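Long-range contacts in cadherin-related family member 2 (Homo sapiens, PDB 5CZR), which forms calcium-dependent heterophilic adhesion complexes with CDHR5 on adjacent microvilli and so controls the packing of microvilli in the epithelial brush border: residues A[3-8]-A[85-90]; A[9-14]-A[27-32]; A[39-44]-A[78-83]; A[103-108]-A[127-132]. All blocks are in the same frame, centred on the assembly; numbering follows the deposited sequence.

Contact 1: A[3-8]-A[85-90]. With CA (calcium ion), chain E.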
loop_
_atom_site.group_PDB
_atom_site.type_symbol
_atom_site.label_atom_id
_atom_site.label_comp_id
_atom_site.label_asym_id
_atom_site.label_seq_id
_atom_site.Cartn_x
_atom_site.Cartn_y
_atom_site.Cartn_z
ATOM N N VAL A 3 41.641 -23.414 -3.224
ATOM C CA VAL A 3 41.146 -22.089 -2.855
ATOM C C VAL A 3 39.604 -22.101 -2.676
ATOM O O VAL A 3 38.864 -22.649 -3.513
ATOM C CB VAL A 3 41.554 -21.042 -3.915
ATOM C CG1 VAL A 3 41.123 -19.646 -3.482
ATOM C CG2 VAL A 3 43.064 -21.094 -4.126
ATOM N N ALA A 4 39.147 -21.520 -1.573
ATOM C CA ALA A 4 37.725 -21.440 -1.284
ATOM C C ALA A 4 37.041 -20.536 -2.302
ATOM O O ALA A 4 37.621 -19.529 -2.717
ATOM C CB ALA A 4 37.488 -20.910 0.116
ATOM N N PRO A 5 35.820 -20.896 -2.727
ATOM C CA PRO A 5 35.041 -19.967 -3.548
ATOM C C PRO A 5 34.624 -18.743 -2.740
ATOM O O PRO A 5 34.615 -18.775 -1.501
ATOM C CB PRO A 5 33.819 -20.786 -3.947
ATOM C CG PRO A 5 33.683 -21.789 -2.840
ATOM C CD PRO A 5 35.079 -22.132 -2.439
ATOM N N LYS A 6 34.257 -17.699 -3.460
ATOM C CA LYS A 6 33.986 -16.387 -2.893
ATOM C C LYS A 6 32.824 -15.772 -3.660
ATOM O O LYS A 6 32.819 -15.747 -4.886
ATOM C CB LYS A 6 35.231 -15.506 -3.017
ATOM C CG LYS A 6 35.150 -14.159 -2.296
ATOM C CD LYS A 6 36.473 -13.786 -1.596
ATOM C CE LYS A 6 37.647 -13.604 -2.558
ATOM N NZ LYS A 6 37.603 -12.267 -3.235
ATOM N N PHE A 7 31.784 -15.402 -2.932
ATOM C CA PHE A 7 30.650 -14.677 -3.501
ATOM C C PHE A 7 31.117 -13.337 -4.053
ATOM O O PHE A 7 31.986 -12.678 -3.479
ATOM C CB PHE A 7 29.596 -14.422 -2.415
ATOM C CG PHE A 7 28.693 -15.614 -2.146
ATOM C CD1 PHE A 7 27.814 -16.051 -3.108
ATOM C CD2 PHE A 7 28.685 -16.237 -0.916
ATOM C CE1 PHE A 7 26.964 -17.110 -2.856
ATOM C CE2 PHE A 7 27.831 -17.284 -0.644
ATOM C CZ PHE A 7 26.960 -17.717 -1.606
ATOM N N LEU A 8 30.538 -12.940 -5.164
ATOM C CA LEU A 8 30.790 -11.603 -5.686
ATOM C C LEU A 8 30.359 -10.554 -4.679
ATOM O O LEU A 8 29.465 -10.778 -3.878
ATOM C CB LEU A 8 30.061 -11.382 -7.032
ATOM C CG LEU A 8 30.425 -12.363 -8.177
ATOM C CD1 LEU A 8 29.899 -11.872 -9.532
ATOM C CD2 LEU A 8 31.930 -12.620 -8.238
ATOM N N ILE A 85 34.984 -27.458 0.080
ATOM C CA ILE A 85 34.623 -26.598 1.195
ATOM C C ILE A 85 33.301 -25.865 0.964
ATOM O O ILE A 85 33.004 -25.432 -0.163
ATOM C CB ILE A 85 35.782 -25.619 1.522
ATOM C CG1 ILE A 85 35.516 -24.913 2.870
ATOM C CG2 ILE A 85 36.052 -24.645 0.354
ATOM C CD1 ILE A 85 36.696 -24.086 3.401
ATOM N N GLN A 86 32.551 -25.698 2.053
ATOM C CA GLN A 86 31.328 -24.953 2.053
ATOM C C GLN A 86 31.573 -23.553 2.605
ATOM O O GLN A 86 32.203 -23.421 3.628
ATOM C CB GLN A 86 30.316 -25.680 2.940
ATOM C CG GLN A 86 28.988 -24.944 2.992
ATOM C CD GLN A 86 27.904 -25.674 3.736
ATOM O OE1 GLN A 86 28.156 -26.560 4.558
ATOM N NE2 GLN A 86 26.642 -25.295 3.430
ATOM N N VAL A 87 31.096 -22.524 1.914
ATOM C CA VAL A 87 31.298 -21.125 2.300
ATOM C C VAL A 87 29.923 -20.442 2.467
ATOM O O VAL A 87 29.096 -20.499 1.570
ATOM C CB VAL A 87 32.120 -20.362 1.206
ATOM C CG1 VAL A 87 32.216 -18.832 1.483
ATOM C CG2 VAL A 87 33.505 -20.976 1.073
ATOM N N GLN A 88 29.690 -19.842 3.625
ATOM C CA GLN A 88 28.384 -19.333 3.995
ATOM C C GLN A 88 28.509 -17.902 4.472
ATOM O O GLN A 88 29.494 -17.555 5.127
ATOM C CB GLN A 88 27.770 -20.154 5.101
ATOM C CG GLN A 88 27.687 -21.628 4.766
ATOM C CD GLN A 88 26.935 -22.428 5.821
ATOM O OE1 GLN A 88 25.730 -22.248 6.017
ATOM N NE2 GLN A 88 27.625 -23.375 6.450
ATOM N N ARG A 89 27.543 -17.061 4.087
ATOM C CA ARG A 89 27.528 -15.651 4.452
ATOM C C ARG A 89 26.093 -15.272 4.717
ATOM O O ARG A 89 25.170 -15.987 4.342
ATOM C CB ARG A 89 27.926 -14.751 3.297
ATOM C CG ARG A 89 29.373 -14.659 2.858
ATOM C CD ARG A 89 30.383 -14.495 3.992
ATOM N NE ARG A 89 31.752 -14.778 3.524
ATOM C CZ ARG A 89 32.524 -15.804 3.921
ATOM N NH1 ARG A 89 32.103 -16.708 4.817
ATOM N NH2 ARG A 89 33.740 -15.946 3.392
ATOM N N GLU A 90 25.916 -14.077 5.249
ATOM C CA GLU A 90 24.618 -13.514 5.418
ATOM C C GLU A 90 24.304 -12.554 4.275
ATOM O O GLU A 90 25.176 -11.857 3.770
ATOM C CB GLU A 90 24.588 -12.953 6.815
ATOM C CG GLU A 90 23.401 -12.137 7.220
ATOM C CD GLU A 90 23.519 -11.690 8.674
ATOM O OE1 GLU A 90 23.837 -12.545 9.540
ATOM O OE2 GLU A 90 23.353 -10.475 8.941
HETATM CA CA CA E . 38.227 -24.211 -5.214
#
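Residues 3-8 and 85-90 meet by packing, side chains against side chains and backbone, with no hydrogen bond between them: a small apolar seam at the N-terminal tip of the first cadherin repeat. Val87 has the largest share. Its CG1 stands anti to the backbone N (chi1 173°), which turns CG2 to the side of the proline, where it lies 3.6 Å from Pro5 O and 4.0 Å from Pro5 CG. The proline ring and the valine run antiparallel alongside each other. Ile85 extends CG1 and CD1 in a fully staggered chain and offers CG2, hemmed in between its own N and C; Ile85 and Pro5 cross at a slant, Ile85 CG2 3.9 Å from Pro5 CD, and the same methyl meets the CB of Ala4. Further along, Phe7, with CG beside its backbone N (chi1 -81°), brings CD2 to 4.1 Å from Arg89 CG. The arginine bends at chi2 (-46°), turning its guanidinium back along its own strand: Val87 CG1 lies over one face of it, toward the rim, and NH1 donates to Gln88 O at 2.8 Å. At the other end Val3 O binds a calcium ion together with Asn2, Asp33, Asp35, Asp37 and Asp82. Strands 6-7 and 86-96 belong to different sheets, and their packing is the sheet-on-sheet closure of a Greek-key cadherin sandwich beside a calcium site.

Contact 2: A[9-14]-A[27-32]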
loop_
_atom_site.group_PDB
_atom_site.type_symbol
_atom_site.label_atom_id
_atom_site.label_comp_id
_atom_site.label_asym_id
_atom_site.label_seq_id
_atom_site.Cartn_x
_atom_site.Cartn_y
_atom_site.Cartn_z
ATOM N N ALA A 9 31.003 -9.398 -4.762
ATOM C CA ALA A 9 30.753 -8.277 -3.877
ATOM C C ALA A 9 29.277 -7.903 -3.702
ATOM O O ALA A 9 28.859 -7.521 -2.602
ATOM C CB ALA A 9 31.568 -7.053 -4.339
ATOM N N ASN A 10 28.489 -7.979 -4.767
ATOM C CA ASN A 10 27.084 -7.548 -4.694
ATOM C C ASN A 10 26.132 -8.598 -4.070
ATOM O O ASN A 10 24.934 -8.380 -4.003
ATOM C CB ASN A 10 26.571 -7.098 -6.071
ATOM C CG ASN A 10 26.595 -8.235 -7.091
ATOM O OD1 ASN A 10 27.505 -9.072 -7.079
ATOM N ND2 ASN A 10 25.587 -8.310 -7.916
ATOM N N MET A 11 26.670 -9.693 -3.555
ATOM C CA MET A 11 25.853 -10.675 -2.846
ATOM C C MET A 11 25.535 -10.327 -1.368
ATOM O O MET A 11 24.961 -11.159 -0.663
ATOM C CB MET A 11 26.522 -12.056 -2.910
ATOM C CG MET A 11 26.630 -12.601 -4.327
ATOM S SD MET A 11 25.020 -13.114 -4.997
ATOM C CE MET A 11 24.763 -11.870 -6.266
ATOM N N THR A 12 25.911 -9.146 -0.897
ATOM C CA THR A 12 25.592 -8.739 0.486
ATOM C C THR A 12 24.107 -8.400 0.672
ATOM O O THR A 12 23.552 -8.574 1.751
ATOM C CB THR A 12 26.394 -7.489 0.913
ATOM O OG1 THR A 12 26.071 -6.398 0.051
ATOM C CG2 THR A 12 27.896 -7.749 0.813
ATOM N N SER A 13 23.457 -7.969 -0.412
ATOM C CA SER A 13 22.075 -7.626 -0.356
ATOM C C SER A 13 21.394 -7.831 -1.695
ATOM O O SER A 13 22.025 -7.841 -2.749
ATOM C CB SER A 13 21.905 -6.165 0.043
ATOM O OG SER A 13 22.269 -5.347 -1.079
ATOM N N VAL A 14 20.067 -7.861 -1.631
ATOM C CA VAL A 14 19.254 -7.860 -2.827
ATOM C C VAL A 14 17.940 -7.121 -2.563
ATOM O O VAL A 14 17.401 -7.171 -1.449
ATOM C CB VAL A 14 18.976 -9.306 -3.289
ATOM C CG1 VAL A 14 18.135 -10.063 -2.256
ATOM C CG2 VAL A 14 18.298 -9.306 -4.629
ATOM N N PHE A 27 16.485 -13.664 -8.050
ATOM C CA PHE A 27 17.843 -13.208 -8.374
ATOM C C PHE A 27 18.751 -14.439 -8.547
ATOM O O PHE A 27 18.298 -15.587 -8.377
ATOM C CB PHE A 27 18.422 -12.296 -7.270
ATOM C CG PHE A 27 18.499 -12.961 -5.909
ATOM C CD1 PHE A 27 17.339 -13.153 -5.156
ATOM C CD2 PHE A 27 19.687 -13.413 -5.411
ATOM C CE1 PHE A 27 17.392 -13.744 -3.900
ATOM C CE2 PHE A 27 19.741 -14.021 -4.170
ATOM C CZ PHE A 27 18.597 -14.164 -3.397
ATOM N N TRP A 28 19.991 -14.174 -8.939
ATOM C CA TRP A 28 21.003 -15.186 -9.154
ATOM C C TRP A 28 22.043 -15.080 -8.048
ATOM O O TRP A 28 22.575 -13.982 -7.788
ATOM C CB TRP A 28 21.674 -14.981 -10.518
ATOM C CG TRP A 28 20.801 -15.372 -11.667
ATOM C CD1 TRP A 28 19.864 -14.592 -12.275
ATOM C CD2 TRP A 28 20.748 -16.653 -12.318
ATOM N NE1 TRP A 28 19.245 -15.299 -13.287
ATOM C CE2 TRP A 28 19.773 -16.565 -13.339
ATOM C CE3 TRP A 28 21.465 -17.846 -12.167
ATOM C CZ2 TRP A 28 19.458 -17.648 -14.189
ATOM C CZ3 TRP A 28 21.158 -18.947 -13.019
ATOM C CH2 TRP A 28 20.164 -18.828 -14.012
ATOM N N LEU A 29 22.317 -16.194 -7.375
ATOM C CA LEU A 29 23.499 -16.283 -6.529
ATOM C C LEU A 29 24.709 -16.535 -7.414
ATOM O O LEU A 29 24.677 -17.416 -8.269
ATOM C CB LEU A 29 23.363 -17.404 -5.498
ATOM C CG LEU A 29 22.376 -17.163 -4.359
ATOM C CD1 LEU A 29 22.100 -18.453 -3.607
ATOM C CD2 LEU A 29 22.923 -16.096 -3.418
ATOM N N VAL A 30 25.754 -15.727 -7.228
ATOM C CA VAL A 30 26.931 -15.783 -8.079
ATOM C C VAL A 30 28.191 -15.693 -7.217
ATOM O O VAL A 30 28.310 -14.857 -6.331
ATOM C CB VAL A 30 26.978 -14.650 -9.151
ATOM C CG1 VAL A 30 27.930 -15.038 -10.275
ATOM C CG2 VAL A 30 25.628 -14.332 -9.755
ATOM N N ALA A 31 29.114 -16.589 -7.500
ATOM C CA ALA A 31 30.389 -16.647 -6.829
ATOM C C ALA A 31 31.420 -17.035 -7.880
ATOM O O ALA A 31 31.062 -17.383 -8.996
ATOM C CB ALA A 31 30.344 -17.679 -5.720
ATOM N N GLU A 32 32.695 -16.958 -7.512
ATOM C CA GLU A 32 33.809 -17.337 -8.383
ATOM C C GLU A 32 34.775 -18.185 -7.592
ATOM O O GLU A 32 34.802 -18.164 -6.340
ATOM C CB GLU A 32 34.523 -16.107 -8.919
ATOM C CG GLU A 32 35.290 -15.318 -7.851
ATOM C CD GLU A 32 35.696 -13.900 -8.286
ATOM O OE1 GLU A 32 35.025 -13.301 -9.179
ATOM O OE2 GLU A 32 36.679 -13.361 -7.706
#
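Two bends in the Met11 side chain, at chi2 (-72°) and chi3 (111°), fold its thioether against the backbone of residues 28-30, while CG sits anti to the carbonyl carbon. The sulfur becomes the focus of this end of the contact: Val30 N points almost straight at Met11 SD, 3.5 Å away, in a weak N-H...S hydrogen bond. Methionine carbons flank that bond. CG lies against Val30 O, and the terminal methyl CE comes to 3.4 Å from Trp28 O, so one flexible side chain spans the carbonyls on both sides of Leu29. Leu29 itself turns its CD2 branch back to the thioether, 4.0 Å from Met11 SD.

The second meeting is between Val14 and Phe27, each with one group placed between N and C, where it is most hemmed in: CG1 of the valine and CG of the phenylalanine (chi1 59°). The two side chains cross at about a right angle, and both valine methyls lie over the same ring face. CG1 makes a CH-pi contact, 4.3 Å from the centroid of the Phe27 ring, whereas CG2 rests nearer the root of the ring, 3.9 Å from Phe27 CG.

Met91 of strand 86-96 touches Met11, Val14 and Phe27, tying the two meetings into one hydrophobic cluster. Strand 13-17 is an outer strand of the mixed sheet, running parallel to 86-96, and strand 25-32 lies between 6-7 and 59-62 in the antiparallel sheet, so the contact bridges the two layers of the first repeat.

Contact 3: A[39-44]-A[78-83]. With CA (calcium ion), chain E.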
loop_
_atom_site.group_PDB
_atom_site.type_symbol
_atom_site.label_atom_id
_atom_site.label_comp_id
_atom_site.label_asym_id
_atom_site.label_seq_id
_atom_site.Cartn_x
_atom_site.Cartn_y
_atom_site.Cartn_z
ATOM N N LEU A 39 30.648 -25.247 -8.786
ATOM C CA LEU A 39 30.137 -24.637 -7.543
ATOM C C LEU A 39 28.673 -24.935 -7.380
ATOM O O LEU A 39 27.919 -24.936 -8.368
ATOM C CB LEU A 39 30.308 -23.120 -7.584
ATOM C CG LEU A 39 31.753 -22.636 -7.809
ATOM C CD1 LEU A 39 31.825 -21.118 -7.742
ATOM C CD2 LEU A 39 32.696 -23.272 -6.785
ATOM N N THR A 40 28.263 -25.227 -6.143
ATOM C CA THR A 40 26.864 -25.442 -5.829
ATOM C C THR A 40 26.373 -24.498 -4.761
ATOM O O THR A 40 27.149 -24.041 -3.890
ATOM C CB THR A 40 26.569 -26.884 -5.452
ATOM O OG1 THR A 40 27.340 -27.256 -4.289
ATOM C CG2 THR A 40 26.904 -27.820 -6.626
ATOM N N TYR A 41 25.085 -24.156 -4.865
ATOM C CA TYR A 41 24.510 -23.052 -4.122
ATOM C C TYR A 41 23.325 -23.485 -3.308
ATOM O O TYR A 41 22.578 -24.406 -3.665
ATOM C CB TYR A 41 24.041 -21.947 -5.063
ATOM C CG TYR A 41 25.125 -21.324 -5.876
ATOM C CD1 TYR A 41 25.862 -20.262 -5.387
ATOM C CD2 TYR A 41 25.411 -21.782 -7.168
ATOM C CE1 TYR A 41 26.869 -19.670 -6.165
ATOM C CE2 TYR A 41 26.415 -21.198 -7.942
ATOM C CZ TYR A 41 27.134 -20.147 -7.435
ATOM O OH TYR A 41 28.098 -19.548 -8.191
ATOM N N GLY A 42 23.145 -22.792 -2.199
ATOM C CA GLY A 42 22.101 -23.130 -1.234
ATOM C C GLY A 42 21.749 -21.926 -0.385
ATOM O O GLY A 42 22.387 -20.870 -0.503
ATOM N N MET A 43 20.686 -22.078 0.406
ATOM C CA MET A 43 20.278 -21.080 1.351
ATOM C C MET A 43 19.764 -21.781 2.583
ATOM O O MET A 43 19.137 -22.830 2.487
ATOM C CB MET A 43 19.201 -20.210 0.718
ATOM C CG MET A 43 18.878 -18.940 1.442
ATOM S SD MET A 43 17.577 -17.986 0.606
ATOM C CE MET A 43 18.346 -17.464 -0.880
ATOM N N SER A 44 19.989 -21.184 3.731
ATOM C CA SER A 44 19.533 -21.766 4.996
ATOM C C SER A 44 19.129 -20.701 6.023
ATOM O O SER A 44 19.319 -19.504 5.805
ATOM C CB SER A 44 20.641 -22.625 5.635
ATOM O OG SER A 44 21.769 -21.841 6.006
ATOM N N ILE A 78 23.320 -17.505 2.885
ATOM C CA ILE A 78 23.587 -18.025 1.590
ATOM C C ILE A 78 24.853 -18.857 1.622
ATOM O O ILE A 78 25.773 -18.577 2.356
ATOM C CB ILE A 78 23.644 -16.937 0.516
ATOM C CG1 ILE A 78 24.674 -15.851 0.859
ATOM C CG2 ILE A 78 22.263 -16.321 0.336
ATOM C CD1 ILE A 78 24.969 -14.919 -0.313
ATOM N N SER A 79 24.904 -19.847 0.740
ATOM C CA SER A 79 25.993 -20.808 0.725
ATOM C C SER A 79 26.489 -21.078 -0.714
ATOM O O SER A 79 25.685 -21.230 -1.633
ATOM C CB SER A 79 25.482 -22.119 1.308
ATOM O OG SER A 79 26.489 -23.095 1.317
ATOM N N VAL A 80 27.803 -21.115 -0.875
ATOM C CA VAL A 80 28.413 -21.646 -2.065
ATOM C C VAL A 80 29.476 -22.682 -1.673
ATOM O O VAL A 80 30.234 -22.485 -0.740
ATOM C CB VAL A 80 29.025 -20.540 -2.944
ATOM C CG1 VAL A 80 30.078 -19.731 -2.177
ATOM C CG2 VAL A 80 29.624 -21.135 -4.211
ATOM N N SER A 81 29.504 -23.780 -2.409
ATOM C CA SER A 81 30.382 -24.890 -2.110
ATOM C C SER A 81 31.145 -25.284 -3.360
ATOM O O SER A 81 30.530 -25.458 -4.423
ATOM C CB SER A 81 29.572 -26.072 -1.629
ATOM O OG SER A 81 28.951 -25.766 -0.407
ATOM N N ASP A 82 32.475 -25.397 -3.276
ATOM C CA ASP A 82 33.198 -26.153 -4.322
ATOM C C ASP A 82 33.153 -27.633 -3.863
ATOM O O ASP A 82 32.357 -27.961 -2.964
ATOM C CB ASP A 82 34.580 -25.538 -4.618
ATOM C CG ASP A 82 35.576 -25.712 -3.485
ATOM O OD1 ASP A 82 35.333 -26.477 -2.515
ATOM O OD2 ASP A 82 36.621 -25.063 -3.567
ATOM N N PRO A 83 33.906 -28.537 -4.510
ATOM C CA PRO A 83 33.848 -29.954 -4.075
ATOM C C PRO A 83 34.422 -30.209 -2.679
ATOM O O PRO A 83 34.058 -31.206 -2.060
ATOM C CB PRO A 83 34.684 -30.675 -5.124
ATOM C CG PRO A 83 34.639 -29.794 -6.330
ATOM C CD PRO A 83 34.622 -28.395 -5.786
HETATM CA CA CA E . 38.227 -24.211 -5.214
HETATM O O HOH W 1 29.769 -28.557 -4.388
HETATM O O HOH W 2 26.575 -24.462 -0.919
#
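Strands 40-44 and 78-81 run antiparallel, and Thr40, Gly42, Ser79 and Ser81 satisfy their backbone polar groups in two reciprocal pairs. In the first, Thr40 N donates to Ser81 O at 2.9 Å, and Ser81 N returns a bond to Thr40 O at 2.8 Å, each donor lying in the carbonyl plane. In the second, Gly42 N donates to Ser79 O and Ser79 N to Gly42 O, each at 3.0 Å, but here the donors rise above the carbonyl planes. Between them Tyr41 faces Val80 in a non-hydrogen-bonded pair; backbone bonds of the intervening residues turn outward, Val80 to Val87, Ile78 to Arg89 and Tyr41 to Pro55.

One water donates to Thr40 O and also joins Ser79 OG and Ser81 OG; Ser79 OG further accepts from NE2 of Gln86. A second water links Thr40 OG1 to Asp82 O, donating to the latter.

The face bearing Tyr41, Val80, Met43 and Ile78 is largely apolar. Tyr41 and Val80 point the same way, with Tyr41 CE1 3.7 Å from Val80 CG2, while the tyrosine hydroxyl is weakly bonded to Ala31 N. Beyond the strand ends, Leu39 crosses Asp82 at a slant, its CD2 3.7 Å from Asp82 CB. Asp82 swings CG between its backbone N and C (chi1 70°) and divides its carboxylate: OD2 binds calcium at 2.5 Å, OD1 accepts from the backbone N atoms of Tyr84 and Ile85, and metal and backbone together hold the group's rotation. A strand pair of the cadherin sandwich thus runs directly into a calcium site.

Contact 4: A[103-108]-A[127-132]. With CA (calcium ion), chain H.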
loop_
_atom_site.group_PDB
_atom_site.type_symbol
_atom_site.label_atom_id
_atom_site.label_comp_id
_atom_site.label_asym_id
_atom_site.label_seq_id
_atom_site.Cartn_x
_atom_site.Cartn_y
_atom_site.Cartn_z
ATOM N N PRO A 103 -6.921 3.137 0.805
ATOM C CA PRO A 103 -7.366 3.835 1.993
ATOM C C PRO A 103 -8.593 3.181 2.671
ATOM O O PRO A 103 -9.493 2.700 1.998
ATOM C CB PRO A 103 -7.714 5.219 1.472
ATOM C CG PRO A 103 -6.927 5.355 0.205
ATOM C CD PRO A 103 -6.961 3.985 -0.395
ATOM N N VAL A 104 -8.591 3.175 4.007
ATOM C CA VAL A 104 -9.648 2.577 4.821
ATOM C C VAL A 104 -10.178 3.689 5.765
ATOM O O VAL A 104 -9.428 4.299 6.516
ATOM C CB VAL A 104 -9.090 1.371 5.653
ATOM C CG1 VAL A 104 -10.123 0.811 6.646
ATOM C CG2 VAL A 104 -8.576 0.252 4.743
ATOM N N PHE A 105 -11.482 3.906 5.741
ATOM C CA PHE A 105 -12.129 4.853 6.619
ATOM C C PHE A 105 -12.165 4.333 8.052
ATOM O O PHE A 105 -12.460 3.168 8.279
ATOM C CB PHE A 105 -13.542 5.188 6.122
ATOM C CG PHE A 105 -13.562 6.196 5.031
ATOM C CD1 PHE A 105 -13.462 7.535 5.328
ATOM C CD2 PHE A 105 -13.638 5.801 3.698
ATOM C CE1 PHE A 105 -13.417 8.485 4.327
ATOM C CE2 PHE A 105 -13.607 6.743 2.682
ATOM C CZ PHE A 105 -13.506 8.102 3.001
ATOM N N GLN A 106 -11.798 5.209 8.999
ATOM C CA GLN A 106 -11.669 4.830 10.403
ATOM C C GLN A 106 -13.010 4.895 11.134
ATOM O O GLN A 106 -13.344 4.005 11.897
ATOM C CB GLN A 106 -10.639 5.721 11.116
ATOM C CG GLN A 106 -9.235 5.655 10.531
ATOM C CD GLN A 106 -8.667 4.219 10.462
ATOM O OE1 GLN A 106 -8.167 3.704 11.457
ATOM N NE2 GLN A 106 -8.722 3.596 9.281
ATOM N N ASN A 107 -13.752 5.951 10.864
ATOM C CA ASN A 107 -15.033 6.276 11.498
ATOM C C ASN A 107 -16.014 5.106 11.650
ATOM O O ASN A 107 -16.174 4.315 10.722
ATOM C CB ASN A 107 -15.712 7.360 10.643
ATOM C CG ASN A 107 -14.763 8.516 10.227
ATOM O OD1 ASN A 107 -13.851 8.365 9.370
ATOM N ND2 ASN A 107 -15.041 9.705 10.794
ATOM N N THR A 108 -16.681 5.000 12.802
ATOM C CA THR A 108 -17.823 4.073 12.946
ATOM C C THR A 108 -19.053 4.763 12.357
ATOM O O THR A 108 -19.678 4.282 11.391
ATOM C CB THR A 108 -18.082 3.737 14.436
ATOM O OG1 THR A 108 -16.861 3.293 14.996
ATOM C CG2 THR A 108 -19.158 2.628 14.689
ATOM N N VAL A 127 -14.138 13.251 8.356
ATOM C CA VAL A 127 -13.808 11.872 8.088
ATOM C C VAL A 127 -12.307 11.687 8.034
ATOM O O VAL A 127 -11.563 12.640 7.841
ATOM C CB VAL A 127 -14.439 11.340 6.773
ATOM C CG1 VAL A 127 -15.948 11.336 6.885
ATOM C CG2 VAL A 127 -13.946 12.116 5.563
ATOM N N LEU A 128 -11.886 10.448 8.227
ATOM C CA LEU A 128 -10.491 10.082 8.162
ATOM C C LEU A 128 -10.345 8.736 7.489
ATOM O O LEU A 128 -10.930 7.737 7.923
ATOM C CB LEU A 128 -9.929 10.002 9.566
ATOM C CG LEU A 128 -8.499 9.428 9.611
ATOM C CD1 LEU A 128 -7.510 10.396 8.962
ATOM C CD2 LEU A 128 -8.105 9.115 11.041
ATOM N N ALA A 129 -9.487 8.686 6.477
ATOM C CA ALA A 129 -9.083 7.407 5.892
ATOM C C ALA A 129 -7.577 7.257 5.937
ATOM O O ALA A 129 -6.858 8.194 5.699
ATOM C CB ALA A 129 -9.570 7.319 4.469
ATOM N N VAL A 130 -7.114 6.057 6.232
ATOM C CA VAL A 130 -5.695 5.759 6.323
ATOM C C VAL A 130 -5.266 4.661 5.335
ATOM O O VAL A 130 -5.979 3.681 5.116
ATOM C CB VAL A 130 -5.332 5.361 7.766
ATOM C CG1 VAL A 130 -3.842 5.051 7.877
ATOM C CG2 VAL A 130 -5.671 6.524 8.680
ATOM N N ASP A 131 -4.113 4.866 4.718
ATOM C CA ASP A 131 -3.540 3.920 3.760
ATOM C C ASP A 131 -2.171 3.509 4.267
ATOM O O ASP A 131 -1.316 4.360 4.487
ATOM C CB ASP A 131 -3.425 4.620 2.423
ATOM C CG ASP A 131 -3.041 3.687 1.289
ATOM O OD1 ASP A 131 -1.974 3.047 1.348
ATOM O OD2 ASP A 131 -3.771 3.694 0.277
ATOM N N LYS A 132 -1.949 2.217 4.416
ATOM C CA LYS A 132 -0.688 1.684 4.957
ATOM C C LYS A 132 0.575 1.897 4.128
ATOM O O LYS A 132 1.685 1.837 4.659
ATOM C CB LYS A 132 -0.824 0.184 5.160
ATOM C CG LYS A 132 -1.809 -0.206 6.240
ATOM C CD LYS A 132 -2.199 -1.666 6.095
ATOM C CE LYS A 132 -3.218 -2.061 7.154
ATOM N NZ LYS A 132 -3.247 -3.547 7.226
HETATM CA CA CA H . -2.141 2.547 -1.195
#
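The Phe105 ring lies flat against Ala129, whose CB sits over the ring centre, 4.0 Å from the centroid, in a CH-pi contact. Val127 approaches the same ring at its edge, CG2 3.9 Å from Phe105 CE1. Pro103, whose CB touches Ala129 CB, lies beside Asp131, the two pointing the same way; with its CG anti to the backbone N (chi1 -171°), Asp131 grips a calcium ion through OD1 and OD2. Asn99, Asn101, Asp133, Ala137 and Asp189 complete that site, part of the calcium-binding linker that joins cadherin repeats. Strands 104-105 and 123-130 open the sandwich of the second repeat, antiparallel, with Val104 and Val130 bonded N to O in both directions. On the side of Val104 and Val130, Gln106, just past the strand, runs alongside Leu128, its CG 3.7 Å from Leu128 CD2. A bend at chi2 (-55°) returns its NE2 to Val104 O at 2.9 Å, the oxygen that accepts from Val130 N, both donors above the carbonyl plane. Past the last backbone bond, Gln106 N to Leu128 O, Asn107 continues the ladder: its OD1 takes the N-H of Leu128 on a lone pair, 3.1 Å from Leu128 N, nearly straight.

Contacts 1, 2 and 3 form one continuous block in the first cadherin repeat, their centres 7 to 12 Å apart. Contact 1 adjoins contact 3 within the mixed sheet, where Val87 N lies 2.8 Å from Val80 O, and both supply ligands to the same calcium ion at the N-terminal tip. Contact 2 joins contact 1 across the neighbouring strands 6-7 and 25-32, with Lys6 O 2.9 Å from Glu32 N, and reaches contact 3 through Leu29 and Ile78. Contact 4 stands apart in the second repeat, centres 41 to 49 Å from the others, beside a different calcium in the linker. Calcium sites thus mark the N-terminal ends of both repeats.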